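Local structure of SCARECROW-LIKE protein 7 (Oryza sativa Japonica Group, 5HYZ) at residues G37-R42 / M273-P278; A27-A32 / Y46-L51; P3-L8 / N257-Y262. The protein is a probable GRAS-family transcription factor that binds DNA in vitro, forms homodimers and takes part in plant development and abiotic stress resistance. All coordinates share one frame; numbering follows the deposited sequence.

Three contacts tie together the helical part of the GRAS domain, away from its central sheet. Starting at the N terminus, helix 3-16 opens interaction 3, helix 23-32 opens interaction 2, and the start of helix 39-57 opens interaction 1. Interaction 2 closes first, after a short turn, when helix 39-57 folds back on helix 23-32. The chain then builds much of the sheet before helix 251-272 returns to close interaction 3, and the loop behind that helix closes interaction 1. Interaction 2 thus lies wholly within the span of interaction 3, whereas interaction 1 crosses both. Interactions 1 and 3 thereby join the first predicted leucine repeat to the predicted PFYRE region.

Interaction 1 (G37-R42 / M273-P278); sequences GDPSER and MTRDSP
Arg275 reaches across to residues 37-39, laying its guanidinium flat over the backbone where helix 39-57 begins. From CB the chain kinks at the second torsion (chi2 -77°), which swings CD toward the other segment, 3.5 Å from Gly37 O. NE turns to Asp270 of helix 251-272, its salt-bridge partner. Beyond it the flat group rests one face on Asp38, whose CA stands 3.6 Å above the plane and over its centre; CB lies against the same face, near both terminal nitrogens. At the tip, NH2 also comes obliquely to the ring of Pro39, 3.7 Å from its CD. The Asp38 carboxylate turns away, OD2 staying 5.5 Å from Arg275 NH2, while OD1 takes part in a capping box at the helix N terminus. Glu41 N donates to Asp38 OD1 at 2.9 Å, Ser40 OG donates to the same oxygen, and Asp38 N returns a bond of 2.7 Å to Glu41 OE1. The second arginine, Arg42, comes from one turn inside the helix, its guanidinium plane tilted 57° from that of Arg275. Its NH1 serves two carbonyls, both near the guanidinium plane: Gly37 O at 3.1 Å, met on a lone pair with a nearly straight bond (167°), and Arg275 O at 3.3 Å, a straight but weak bond. The latter oxygen belongs to the type I turn from Thr274 to Ser277. NH2 of Arg42 adds a water that in turn donates to Arg275 O and Ser277 O, and it also forms a salt bridge with Glu284 of helix 278-296. Ser277 N-caps that helix, its OG accepting from Arg280 N.

Interaction 2 (A27-A32 / Y46-L51); sequences ASVRAA and YFADAL
Ala48, whose carbonyl O takes a hydrogen bond from Ser52 OG one turn further along helix 39-57, is also the residue on which Val29 and Arg30 of helix 23-32 settle. The two helices run in opposite directions, joined by a short connection, as a helical hairpin within predicted leucine repeat I. They come close here: Arg30 CA and Ala48 CA are 6.2 Å apart, a spacing made possible by the single methyl that Ala48 places between them. Two carbons meet this methyl from directions roughly at right angles to each other. Arg30 supplies CG, the nearer, at 3.8 Å from Ala48 CB, while its CB and CD stay further back, so that the aliphatic chain passes over the methyl with one carbon at the point of contact. Val29 supplies CG1, 4.2 Å from Ala48 CB. With that branch anti to the backbone N (chi1 177°), CG1 points at helix 39-57 and CG2 is turned from Ala48; the same side chain also touches Ser7 of helix 3-16. The outer part of Arg30 bends at chi3 and turns the guanidinium back from Ala48, with NH1 6.5 Å from Asp49 OD1, too long for a salt bridge. Asp49 instead pairs through OD2 with Arg53 and, weakly, with Gln293 of helix 278-296. Arg30 also touches a neighbouring molecule in the crystal, which may influence where its tip lies. On its other flank helix 39-57 sends Phe47 to meet Phe255 edge-to-face. Carbon meets carbon throughout the Val29, Arg30 and Ala48 contact, which buries about 105 Å² in all; its fit therefore depends on shape and on keeping water from a methyl, with any pull between Arg30 and Asp49 probably slight.

Interaction 3 (P3-L8 / N257-Y262); sequences PILQSL and NALSYY
The helix bundle of the GRAS domain brings Leu5 and Leu8 of helix 3-16, in predicted leucine repeat I, against Leu259 of helix 251-272. Leu5 CA lies 8.3 Å from Leu259 CA, far enough apart for leucines to fill the interval. Leu259 enters between the two others, which sit about one turn apart. Its first torsion sets CG anti to the backbone N (chi1 -169°) and extends the isobutyl group toward helix 3-16. CD1 then meets methyls from both: Leu8 CD2 at 4.0 Å and, more loosely, Leu5 CD2 at 4.4 Å. The other branch, CD2, lies 4.2 Å from Leu5 O, so it rests beside the backbone of helix 3-16. All three leucines are buried, and their side chains meet through methyl groups, with one methyl also lying against a backbone carbonyl. Helix 39-57 fills in alongside, with Leu43 touching Leu259 and Phe47 touching Leu8, while Val29 of helix 23-32 reaches Leu8 as well. On another side of helix 251-272, Tyr261 lies on Val244, just after sheet strand 236-242, and Tyr262 on Ile292 of helix 278-296.

Interaction 1 (G37-R42 / M273-P278)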
ATOM      1  N   GLY A  37     -15.402  -1.466  23.536  1.00 29.83           N
ATOM      2  CA  GLY A  37     -14.951  -2.802  23.893  1.00 27.76           C
ATOM      3  C   GLY A  37     -14.438  -3.628  22.715  1.00 27.51           C
ATOM      4  O   GLY A  37     -13.847  -3.070  21.803  1.00 31.13           O
ATOM      5  N   ASP A  38     -14.670  -4.933  22.721  1.00 28.93           N
ATOM      6  CA  ASP A  38     -14.161  -5.774  21.640  1.00 30.49           C
ATOM      7  C   ASP A  38     -15.149  -5.685  20.459  1.00 30.42           C
ATOM      8  O   ASP A  38     -16.226  -5.099  20.606  1.00 25.94           O
ATOM      9  CB  ASP A  38     -13.913  -7.210  22.139  1.00 30.88           C
ATOM     10  CG  ASP A  38     -15.174  -7.996  22.389  1.00 37.77           C
ATOM     11  OD1 ASP A  38     -16.272  -7.588  21.966  1.00 39.14           O
ATOM     12  OD2 ASP A  38     -15.070  -9.058  23.038  1.00 37.79           O
ATOM     13  N   PRO A  39     -14.782  -6.235  19.286  1.00 33.42           N
ATOM     14  CA  PRO A  39     -15.677  -6.099  18.125  1.00 31.43           C
ATOM     15  C   PRO A  39     -17.126  -6.540  18.360  1.00 27.92           C
ATOM     16  O   PRO A  39     -18.041  -5.834  17.902  1.00 28.63           O
ATOM     17  CB  PRO A  39     -15.013  -6.999  17.061  1.00 28.05           C
ATOM     18  CG  PRO A  39     -13.585  -6.932  17.377  1.00 29.64           C
ATOM     19  CD  PRO A  39     -13.495  -6.858  18.910  1.00 33.67           C
ATOM     20  N   SER A  40     -17.359  -7.648  19.047  1.00 25.44           N
ATOM     21  CA  SER A  40     -18.730  -8.097  19.226  1.00 27.66           C
ATOM     22  C   SER A  40     -19.515  -7.121  20.140  1.00 27.43           C
ATOM     23  O   SER A  40     -20.707  -6.888  19.918  1.00 24.35           O
ATOM     24  CB  SER A  40     -18.756  -9.520  19.774  1.00 28.35           C
ATOM     25  OG  SER A  40     -18.250  -9.523  21.088  1.00 37.00           O
ATOM     26  N   GLU A  41     -18.832  -6.546  21.139  1.00 32.01           N
ATOM     27  CA  GLU A  41     -19.437  -5.523  22.016  1.00 27.06           C
ATOM     28  C   GLU A  41     -19.774  -4.238  21.278  1.00 27.51           C
ATOM     29  O   GLU A  41     -20.836  -3.643  21.505  1.00 24.37           O
ATOM     30  CB  GLU A  41     -18.516  -5.203  23.215  1.00 27.65           C
ATOM     31  CG  GLU A  41     -18.344  -6.425  24.143  1.00 29.54           C
ATOM     32  CD  GLU A  41     -17.231  -6.246  25.176  1.00 33.27           C
ATOM     33  OE1 GLU A  41     -16.237  -5.544  24.893  1.00 30.73           O
ATOM     34  OE2 GLU A  41     -17.371  -6.804  26.275  1.00 37.49           O
ATOM     35  N   ARG A  42     -18.880  -3.789  20.397  1.00 22.86           N
ATOM     36  CA  ARG A  42     -19.146  -2.590  19.621  1.00 23.38           C
ATOM     37  C   ARG A  42     -20.290  -2.813  18.635  1.00 19.30           C
ATOM     38  O   ARG A  42     -21.186  -1.979  18.461  1.00 21.05           O
ATOM     39  CB  ARG A  42     -17.860  -2.154  18.901  1.00 22.30           C
ATOM     40  CG  ARG A  42     -16.812  -1.785  19.940  1.00 27.02           C
ATOM     41  CD  ARG A  42     -15.368  -1.919  19.591  1.00 35.70           C
ATOM     42  NE  ARG A  42     -14.844  -0.702  19.058  1.00 37.78           N
ATOM     43  CZ  ARG A  42     -13.808   0.004  19.511  1.00 27.79           C
ATOM     44  NH1 ARG A  42     -13.101  -0.311  20.586  1.00 34.89           N
ATOM     45  NH2 ARG A  42     -13.523   1.105  18.854  1.00 26.80           N
HETATM   46  N   MSE A 273      -6.403  -1.588  13.983  1.00 32.88           N
HETATM   47  CA  MSE A 273      -6.264  -0.353  14.743  1.00 34.68           C
HETATM   48  C   MSE A 273      -6.362  -0.597  16.251  1.00 31.96           C
HETATM   49  O   MSE A 273      -6.881  -1.624  16.685  1.00 37.27           O
HETATM   50  CB  MSE A 273      -7.328   0.646  14.297  1.00 37.76           C
HETATM   51  CG  MSE A 273      -7.224   1.045  12.825  1.00 43.48           C
HETATM   52 SE   MSE A 273      -8.838   2.017  12.260  1.00 47.20          SE
HETATM   53  CE  MSE A 273     -10.059   0.619  12.680  1.00 51.53           C
ATOM     54  N   THR A 274      -5.871   0.339  17.060  1.00 32.78           N
ATOM     55  CA  THR A 274      -5.948   0.182  18.522  1.00 38.00           C
ATOM     56  C   THR A 274      -7.391   0.324  19.022  1.00 36.84           C
ATOM     57  O   THR A 274      -8.199   1.031  18.403  1.00 33.24           O
ATOM     58  CB  THR A 274      -5.101   1.236  19.263  1.00 34.97           C
ATOM     59  OG1 THR A 274      -5.611   2.533  18.946  1.00 41.20           O
ATOM     60  CG2 THR A 274      -3.648   1.177  18.826  1.00 36.19           C
ATOM     61  N   ARG A 275      -7.678  -0.315  20.161  1.00 40.37           N
ATOM     62  CA  ARG A 275      -8.961  -0.196  20.868  1.00 43.84           C
ATOM     63  C   ARG A 275      -9.334   1.240  21.266  1.00 43.99           C
ATOM     64  O   ARG A 275     -10.505   1.546  21.430  1.00 45.95           O
ATOM     65  CB  ARG A 275      -8.942  -1.077  22.123  1.00 46.45           C
ATOM     66  CG  ARG A 275      -8.925  -2.576  21.875  1.00 43.36           C
ATOM     67  CD  ARG A 275     -10.323  -3.055  21.490  1.00 38.43           C
ATOM     68  NE  ARG A 275     -10.310  -4.414  20.951  1.00 37.03           N
ATOM     69  CZ  ARG A 275     -10.492  -5.524  21.659  1.00 38.92           C
ATOM     70  NH1 ARG A 275     -10.715  -5.455  22.962  1.00 43.38           N
ATOM     71  NH2 ARG A 275     -10.472  -6.713  21.061  1.00 39.01           N
ATOM     72  N   ASP A 276      -8.358   2.130  21.411  1.00 43.91           N
ATOM     73  CA  ASP A 276      -8.677   3.499  21.826  1.00 45.73           C
ATOM     74  C   ASP A 276      -8.623   4.516  20.676  1.00 48.82           C
ATOM     75  O   ASP A 276      -8.829   5.708  20.884  1.00 48.28           O
ATOM     76  CB  ASP A 276      -7.737   3.936  22.959  1.00 53.89           C
ATOM     77  CG  ASP A 276      -6.299   4.109  22.495  1.00 62.15           C
ATOM     78  OD1 ASP A 276      -5.837   3.292  21.665  1.00 59.50           O
ATOM     79  OD2 ASP A 276      -5.631   5.071  22.952  1.00 67.90           O
ATOM     80  N   SER A 277      -8.355   4.049  19.458  1.00 44.25           N
ATOM     81  CA  SER A 277      -8.285   4.952  18.301  1.00 40.88           C
ATOM     82  C   SER A 277      -9.562   5.721  18.091  1.00 37.96           C
ATOM     83  O   SER A 277     -10.598   5.121  17.871  1.00 37.93           O
ATOM     84  CB  SER A 277      -7.968   4.181  17.006  1.00 34.41           C
ATOM     85  OG  SER A 277      -8.271   5.017  15.891  1.00 40.53           O
ATOM     86  N   PRO A 278      -9.493   7.059  18.119  1.00 37.84           N
ATOM     87  CA  PRO A 278     -10.655   7.888  17.798  1.00 38.72           C
ATOM     88  C   PRO A 278     -11.116   7.744  16.337  1.00 38.31           C
ATOM     89  O   PRO A 278     -12.328   7.826  16.055  1.00 36.32           O
ATOM     90  CB  PRO A 278     -10.153   9.321  18.067  1.00 40.04           C
ATOM     91  CG  PRO A 278      -8.680   9.232  18.029  1.00 43.88           C
ATOM     92  CD  PRO A 278      -8.335   7.867  18.537  1.00 43.59           C
TER
HETATM   93  O   HOH W   1     -11.555   2.932  19.288  1.00 39.89           O

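Interaction 2 (A27-A32 / Y46-L51)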
ATOM      1  N   ALA A  27     -32.561  -4.530  27.269  1.00 26.16           N
ATOM      2  CA  ALA A  27     -31.741  -3.846  28.275  1.00 25.12           C
ATOM      3  C   ALA A  27     -30.499  -4.644  28.639  1.00 19.43           C
ATOM      4  O   ALA A  27     -29.433  -4.091  28.843  1.00 22.16           O
ATOM      5  CB  ALA A  27     -32.582  -3.555  29.568  1.00 24.68           C
ATOM      6  N   SER A  28     -30.626  -5.954  28.741  1.00 23.29           N
ATOM      7  CA  SER A  28     -29.455  -6.774  29.004  1.00 26.99           C
ATOM      8  C   SER A  28     -28.413  -6.679  27.881  1.00 28.22           C
ATOM      9  O   SER A  28     -27.189  -6.584  28.140  1.00 24.27           O
ATOM     10  CB  SER A  28     -29.866  -8.243  29.183  1.00 29.94           C
ATOM     11  OG  SER A  28     -30.752  -8.379  30.271  1.00 33.09           O
ATOM     12  N   VAL A  29     -28.892  -6.745  26.634  1.00 22.74           N
ATOM     13  CA  VAL A  29     -27.919  -6.531  25.541  1.00 22.27           C
ATOM     14  C   VAL A  29     -27.287  -5.143  25.576  1.00 23.21           C
ATOM     15  O   VAL A  29     -26.061  -4.998  25.416  1.00 25.77           O
ATOM     16  CB  VAL A  29     -28.543  -6.743  24.140  1.00 23.95           C
ATOM     17  CG1 VAL A  29     -27.466  -6.417  23.030  1.00 22.98           C
ATOM     18  CG2 VAL A  29     -29.037  -8.178  24.045  1.00 24.95           C
ATOM     19  N   ARG A  30     -28.115  -4.117  25.751  1.00 22.51           N
ATOM     20  CA  ARG A  30     -27.584  -2.765  25.797  1.00 24.62           C
ATOM     21  C   ARG A  30     -26.565  -2.610  26.940  1.00 26.20           C
ATOM     22  O   ARG A  30     -25.568  -1.905  26.789  1.00 27.26           O
ATOM     23  CB  ARG A  30     -28.728  -1.756  25.915  1.00 25.58           C
ATOM     24  CG  ARG A  30     -29.529  -1.613  24.578  1.00 25.73           C
ATOM     25  CD  ARG A  30     -30.585  -0.494  24.595  1.00 34.19           C
ATOM     26  NE  ARG A  30     -30.967  -0.200  25.959  1.00 46.17           N
ATOM     27  CZ  ARG A  30     -30.457   0.812  26.651  1.00 38.76           C
ATOM     28  NH1 ARG A  30     -29.601   1.643  26.083  1.00 42.58           N
ATOM     29  NH2 ARG A  30     -30.834   0.997  27.881  1.00 44.31           N
ATOM     30  N   ALA A  31     -26.798  -3.273  28.077  1.00 25.26           N
ATOM     31  CA  ALA A  31     -25.874  -3.157  29.214  1.00 27.22           C
ATOM     32  C   ALA A  31     -24.520  -3.756  28.849  1.00 26.99           C
ATOM     33  O   ALA A  31     -23.463  -3.161  29.089  1.00 30.15           O
ATOM     34  CB  ALA A  31     -26.454  -3.864  30.460  1.00 27.82           C
ATOM     35  N   ALA A  32     -24.570  -4.936  28.236  1.00 24.19           N
ATOM     36  CA  ALA A  32     -23.351  -5.660  27.879  1.00 27.80           C
ATOM     37  C   ALA A  32     -22.579  -5.006  26.730  1.00 27.02           C
ATOM     38  O   ALA A  32     -21.366  -5.100  26.661  1.00 28.34           O
ATOM     39  CB  ALA A  32     -23.711  -7.117  27.519  1.00 25.30           C
ATOM     40  N   TYR A  46     -24.093  -0.776  18.293  1.00 21.48           N
ATOM     41  CA  TYR A  46     -24.776  -0.058  17.220  1.00 17.93           C
ATOM     42  C   TYR A  46     -26.063  -0.760  16.802  1.00 20.41           C
ATOM     43  O   TYR A  46     -27.059  -0.107  16.475  1.00 21.95           O
ATOM     44  CB  TYR A  46     -23.842   0.113  16.021  1.00 20.38           C
ATOM     45  CG  TYR A  46     -22.682   0.993  16.427  1.00 23.68           C
ATOM     46  CD1 TYR A  46     -22.867   2.375  16.587  1.00 25.81           C
ATOM     47  CD2 TYR A  46     -21.422   0.456  16.683  1.00 22.98           C
ATOM     48  CE1 TYR A  46     -21.818   3.197  16.978  1.00 25.37           C
ATOM     49  CE2 TYR A  46     -20.382   1.271  17.079  1.00 23.20           C
ATOM     50  CZ  TYR A  46     -20.599   2.633  17.239  1.00 24.36           C
ATOM     51  OH  TYR A  46     -19.549   3.422  17.644  1.00 26.62           O
ATOM     52  N   PHE A  47     -26.052  -2.097  16.806  1.00 18.96           N
ATOM     53  CA  PHE A  47     -27.302  -2.804  16.460  1.00 18.97           C
ATOM     54  C   PHE A  47     -28.405  -2.654  17.499  1.00 19.84           C
ATOM     55  O   PHE A  47     -29.558  -2.546  17.157  1.00 20.64           O
ATOM     56  CB  PHE A  47     -27.011  -4.287  16.224  1.00 23.88           C
ATOM     57  CG  PHE A  47     -26.657  -4.584  14.804  1.00 22.06           C
ATOM     58  CD1 PHE A  47     -25.378  -4.295  14.314  1.00 20.12           C
ATOM     59  CD2 PHE A  47     -27.593  -5.130  13.951  1.00 20.14           C
ATOM     60  CE1 PHE A  47     -25.045  -4.584  12.978  1.00 17.39           C
ATOM     61  CE2 PHE A  47     -27.286  -5.370  12.604  1.00 21.25           C
ATOM     62  CZ  PHE A  47     -25.992  -5.107  12.128  1.00 19.90           C
ATOM     63  N   ALA A  48     -28.053  -2.661  18.765  1.00 21.36           N
ATOM     64  CA  ALA A  48     -29.058  -2.515  19.816  1.00 24.04           C
ATOM     65  C   ALA A  48     -29.624  -1.135  19.799  1.00 24.52           C
ATOM     66  O   ALA A  48     -30.797  -0.930  20.063  1.00 24.27           O
ATOM     67  CB  ALA A  48     -28.437  -2.825  21.181  1.00 26.74           C
ATOM     68  N   ASP A  49     -28.787  -0.157  19.463  1.00 23.92           N
ATOM     69  CA  ASP A  49     -29.288   1.202  19.282  1.00 25.11           C
ATOM     70  C   ASP A  49     -30.304   1.296  18.150  1.00 27.83           C
ATOM     71  O   ASP A  49     -31.372   1.938  18.269  1.00 23.67           O
ATOM     72  CB  ASP A  49     -28.109   2.142  19.031  1.00 27.30           C
ATOM     73  CG  ASP A  49     -28.502   3.612  19.094  1.00 38.75           C
ATOM     74  OD1 ASP A  49     -28.474   4.175  20.204  1.00 44.43           O
ATOM     75  OD2 ASP A  49     -28.851   4.194  18.044  1.00 40.90           O
ATOM     76  N   ALA A  50     -29.966   0.671  17.020  1.00 21.79           N
ATOM     77  CA  ALA A  50     -30.880   0.724  15.896  1.00 21.18           C
ATOM     78  C   ALA A  50     -32.185   0.002  16.246  1.00 18.73           C
ATOM     79  O   ALA A  50     -33.264   0.465  15.846  1.00 23.14           O
ATOM     80  CB  ALA A  50     -30.229   0.079  14.627  1.00 23.16           C
ATOM     81  N   LEU A  51     -32.072  -1.148  16.911  1.00 21.07           N
ATOM     82  CA  LEU A  51     -33.285  -1.896  17.266  1.00 22.97           C
ATOM     83  C   LEU A  51     -34.176  -1.038  18.206  1.00 23.93           C
ATOM     84  O   LEU A  51     -35.413  -0.954  18.040  1.00 20.96           O
ATOM     85  CB  LEU A  51     -32.919  -3.200  17.898  1.00 20.35           C
ATOM     86  CG  LEU A  51     -34.082  -4.096  18.292  1.00 22.65           C
ATOM     87  CD1 LEU A  51     -35.070  -4.281  17.111  1.00 25.41           C
ATOM     88  CD2 LEU A  51     -33.594  -5.408  18.813  1.00 22.21           C
TER

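Interaction 3 (P3-L8 / N257-Y262)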
ATOM      1  N   PRO A   3     -22.160 -14.937  22.813  1.00 33.64           N
ATOM      2  CA  PRO A   3     -23.484 -14.888  23.437  1.00 30.89           C
ATOM      3  C   PRO A   3     -24.156 -13.532  23.256  1.00 26.64           C
ATOM      4  O   PRO A   3     -25.382 -13.504  23.126  1.00 29.19           O
ATOM      5  CB  PRO A   3     -23.195 -15.149  24.922  1.00 33.62           C
ATOM      6  CG  PRO A   3     -21.766 -15.462  25.043  1.00 38.75           C
ATOM      7  CD  PRO A   3     -21.161 -15.586  23.678  1.00 38.37           C
ATOM      8  N   ILE A   4     -23.395 -12.435  23.271  1.00 31.49           N
ATOM      9  CA  ILE A   4     -24.053 -11.130  23.173  1.00 27.28           C
ATOM     10  C   ILE A   4     -24.766 -11.030  21.811  1.00 27.39           C
ATOM     11  O   ILE A   4     -25.870 -10.525  21.723  1.00 27.42           O
ATOM     12  CB  ILE A   4     -23.071  -9.949  23.407  1.00 27.40           C
ATOM     13  CG1 ILE A   4     -23.851  -8.637  23.524  1.00 30.02           C
ATOM     14  CG2 ILE A   4     -21.975  -9.884  22.370  1.00 27.90           C
ATOM     15  CD1 ILE A   4     -23.035  -7.469  23.985  1.00 26.80           C
ATOM     16  N   LEU A   5     -24.165 -11.614  20.775  1.00 26.92           N
ATOM     17  CA  LEU A   5     -24.760 -11.567  19.440  1.00 27.97           C
ATOM     18  C   LEU A   5     -25.926 -12.534  19.304  1.00 22.76           C
ATOM     19  O   LEU A   5     -26.923 -12.234  18.676  1.00 23.88           O
ATOM     20  CB  LEU A   5     -23.682 -11.859  18.394  1.00 28.04           C
ATOM     21  CG  LEU A   5     -22.529 -10.844  18.419  1.00 25.40           C
ATOM     22  CD1 LEU A   5     -21.521 -11.150  17.307  1.00 26.97           C
ATOM     23  CD2 LEU A   5     -23.033  -9.390  18.324  1.00 24.56           C
ATOM     24  N   GLN A   6     -25.818 -13.712  19.906  1.00 27.46           N
ATOM     25  CA  GLN A   6     -26.979 -14.613  19.877  1.00 27.43           C
ATOM     26  C   GLN A   6     -28.161 -13.985  20.629  1.00 26.23           C
ATOM     27  O   GLN A   6     -29.316 -14.094  20.219  1.00 25.35           O
ATOM     28  CB  GLN A   6     -26.625 -15.996  20.481  1.00 31.38           C
ATOM     29  CG  GLN A   6     -25.788 -16.909  19.543  1.00 35.47           C
ATOM     30  CD  GLN A   6     -26.395 -17.075  18.137  1.00 37.43           C
ATOM     31  OE1 GLN A   6     -27.537 -17.527  17.972  1.00 43.66           O
ATOM     32  NE2 GLN A   6     -25.627 -16.687  17.113  1.00 42.25           N
ATOM     33  N   SER A   7     -27.873 -13.317  21.732  1.00 29.51           N
ATOM     34  CA  SER A   7     -28.956 -12.619  22.452  1.00 30.38           C
ATOM     35  C   SER A   7     -29.561 -11.523  21.607  1.00 24.67           C
ATOM     36  O   SER A   7     -30.765 -11.366  21.571  1.00 27.40           O
ATOM     37  CB  SER A   7     -28.446 -12.047  23.772  1.00 30.34           C
ATOM     38  OG  SER A   7     -27.854 -13.093  24.528  1.00 35.87           O
ATOM     39  N   LEU A   8     -28.716 -10.757  20.909  1.00 24.18           N
ATOM     40  CA  LEU A   8     -29.231  -9.767  19.966  1.00 25.35           C
ATOM     41  C   LEU A   8     -30.152 -10.346  18.892  1.00 23.21           C
ATOM     42  O   LEU A   8     -31.223  -9.820  18.596  1.00 24.27           O
ATOM     43  CB  LEU A   8     -28.043  -9.083  19.318  1.00 27.28           C
ATOM     44  CG  LEU A   8     -28.282  -7.766  18.628  1.00 31.86           C
ATOM     45  CD1 LEU A   8     -29.115  -6.808  19.441  1.00 30.39           C
ATOM     46  CD2 LEU A   8     -26.907  -7.197  18.389  1.00 36.20           C
ATOM     47  N   ASN A 257     -28.549 -10.896   8.323  1.00 19.79           N
ATOM     48  CA  ASN A 257     -27.576 -10.707   7.240  1.00 17.95           C
ATOM     49  C   ASN A 257     -26.605  -9.564   7.604  1.00 17.65           C
ATOM     50  O   ASN A 257     -25.386  -9.653   7.470  1.00 16.95           O
ATOM     51  CB  ASN A 257     -28.337 -10.370   5.946  1.00 16.69           C
ATOM     52  CG  ASN A 257     -29.143 -11.555   5.395  1.00 19.85           C
ATOM     53  OD1 ASN A 257     -28.997 -12.664   5.880  1.00 21.71           O
ATOM     54  ND2 ASN A 257     -30.022 -11.307   4.414  1.00 18.58           N
ATOM     55  N   ALA A 258     -27.201  -8.456   8.030  1.00 17.29           N
ATOM     56  CA  ALA A 258     -26.434  -7.270   8.404  1.00 19.62           C
ATOM     57  C   ALA A 258     -25.524  -7.575   9.579  1.00 18.30           C
ATOM     58  O   ALA A 258     -24.364  -7.181   9.582  1.00 17.91           O
ATOM     59  CB  ALA A 258     -27.397  -6.053   8.715  1.00 18.24           C
ATOM     60  N   LEU A 259     -26.037  -8.280  10.582  1.00 18.54           N
ATOM     61  CA  LEU A 259     -25.215  -8.563  11.765  1.00 19.56           C
ATOM     62  C   LEU A 259     -23.994  -9.395  11.412  1.00 20.46           C
ATOM     63  O   LEU A 259     -22.893  -9.124  11.853  1.00 19.78           O
ATOM     64  CB  LEU A 259     -26.033  -9.271  12.852  1.00 20.24           C
ATOM     65  CG  LEU A 259     -25.312  -9.340  14.199  1.00 21.83           C
ATOM     66  CD1 LEU A 259     -25.201  -7.938  14.825  1.00 20.91           C
ATOM     67  CD2 LEU A 259     -26.081 -10.291  15.093  1.00 25.01           C
ATOM     68  N   SER A 260     -24.184 -10.395  10.558  1.00 21.11           N
ATOM     69  CA  SER A 260     -23.044 -11.222  10.158  1.00 20.72           C
ATOM     70  C   SER A 260     -21.995 -10.444   9.313  1.00 23.39           C
ATOM     71  O   SER A 260     -20.763 -10.503   9.535  1.00 20.53           O
ATOM     72  CB  SER A 260     -23.564 -12.426   9.367  1.00 23.58           C
ATOM     73  OG  SER A 260     -22.466 -13.029   8.719  1.00 33.20           O
ATOM     74  N   TYR A 261     -22.510  -9.686   8.350  1.00 19.59           N
ATOM     75  CA  TYR A 261     -21.665  -8.824   7.519  1.00 20.07           C
ATOM     76  C   TYR A 261     -20.838  -7.803   8.343  1.00 20.35           C
ATOM     77  O   TYR A 261     -19.586  -7.690   8.250  1.00 19.00           O
ATOM     78  CB  TYR A 261     -22.571  -8.129   6.509  1.00 17.83           C
ATOM     79  CG  TYR A 261     -21.910  -7.071   5.669  1.00 17.47           C
ATOM     80  CD1 TYR A 261     -21.024  -7.387   4.613  1.00 23.55           C
ATOM     81  CD2 TYR A 261     -22.190  -5.764   5.900  1.00 23.45           C
ATOM     82  CE1 TYR A 261     -20.432  -6.350   3.880  1.00 20.53           C
ATOM     83  CE2 TYR A 261     -21.628  -4.760   5.152  1.00 27.50           C
ATOM     84  CZ  TYR A 261     -20.758  -5.058   4.166  1.00 21.86           C
ATOM     85  OH  TYR A 261     -20.280  -3.933   3.522  1.00 33.48           O
ATOM     86  N   TYR A 262     -21.536  -7.041   9.186  1.00 17.61           N
ATOM     87  CA  TYR A 262     -20.831  -6.041   9.980  1.00 17.95           C
ATOM     88  C   TYR A 262     -19.928  -6.690  11.041  1.00 18.30           C
ATOM     89  O   TYR A 262     -18.918  -6.111  11.422  1.00 18.67           O
ATOM     90  CB  TYR A 262     -21.850  -5.045  10.597  1.00 16.25           C
ATOM     91  CG  TYR A 262     -22.223  -4.007   9.555  1.00 16.48           C
ATOM     92  CD1 TYR A 262     -21.306  -3.028   9.171  1.00 18.22           C
ATOM     93  CD2 TYR A 262     -23.455  -4.065   8.885  1.00 16.46           C
ATOM     94  CE1 TYR A 262     -21.613  -2.135   8.162  1.00 19.05           C
ATOM     95  CE2 TYR A 262     -23.773  -3.169   7.923  1.00 20.58           C
ATOM     96  CZ  TYR A 262     -22.825  -2.202   7.553  1.00 20.85           C
ATOM     97  OH  TYR A 262     -23.100  -1.319   6.548  1.00 21.43           O
TER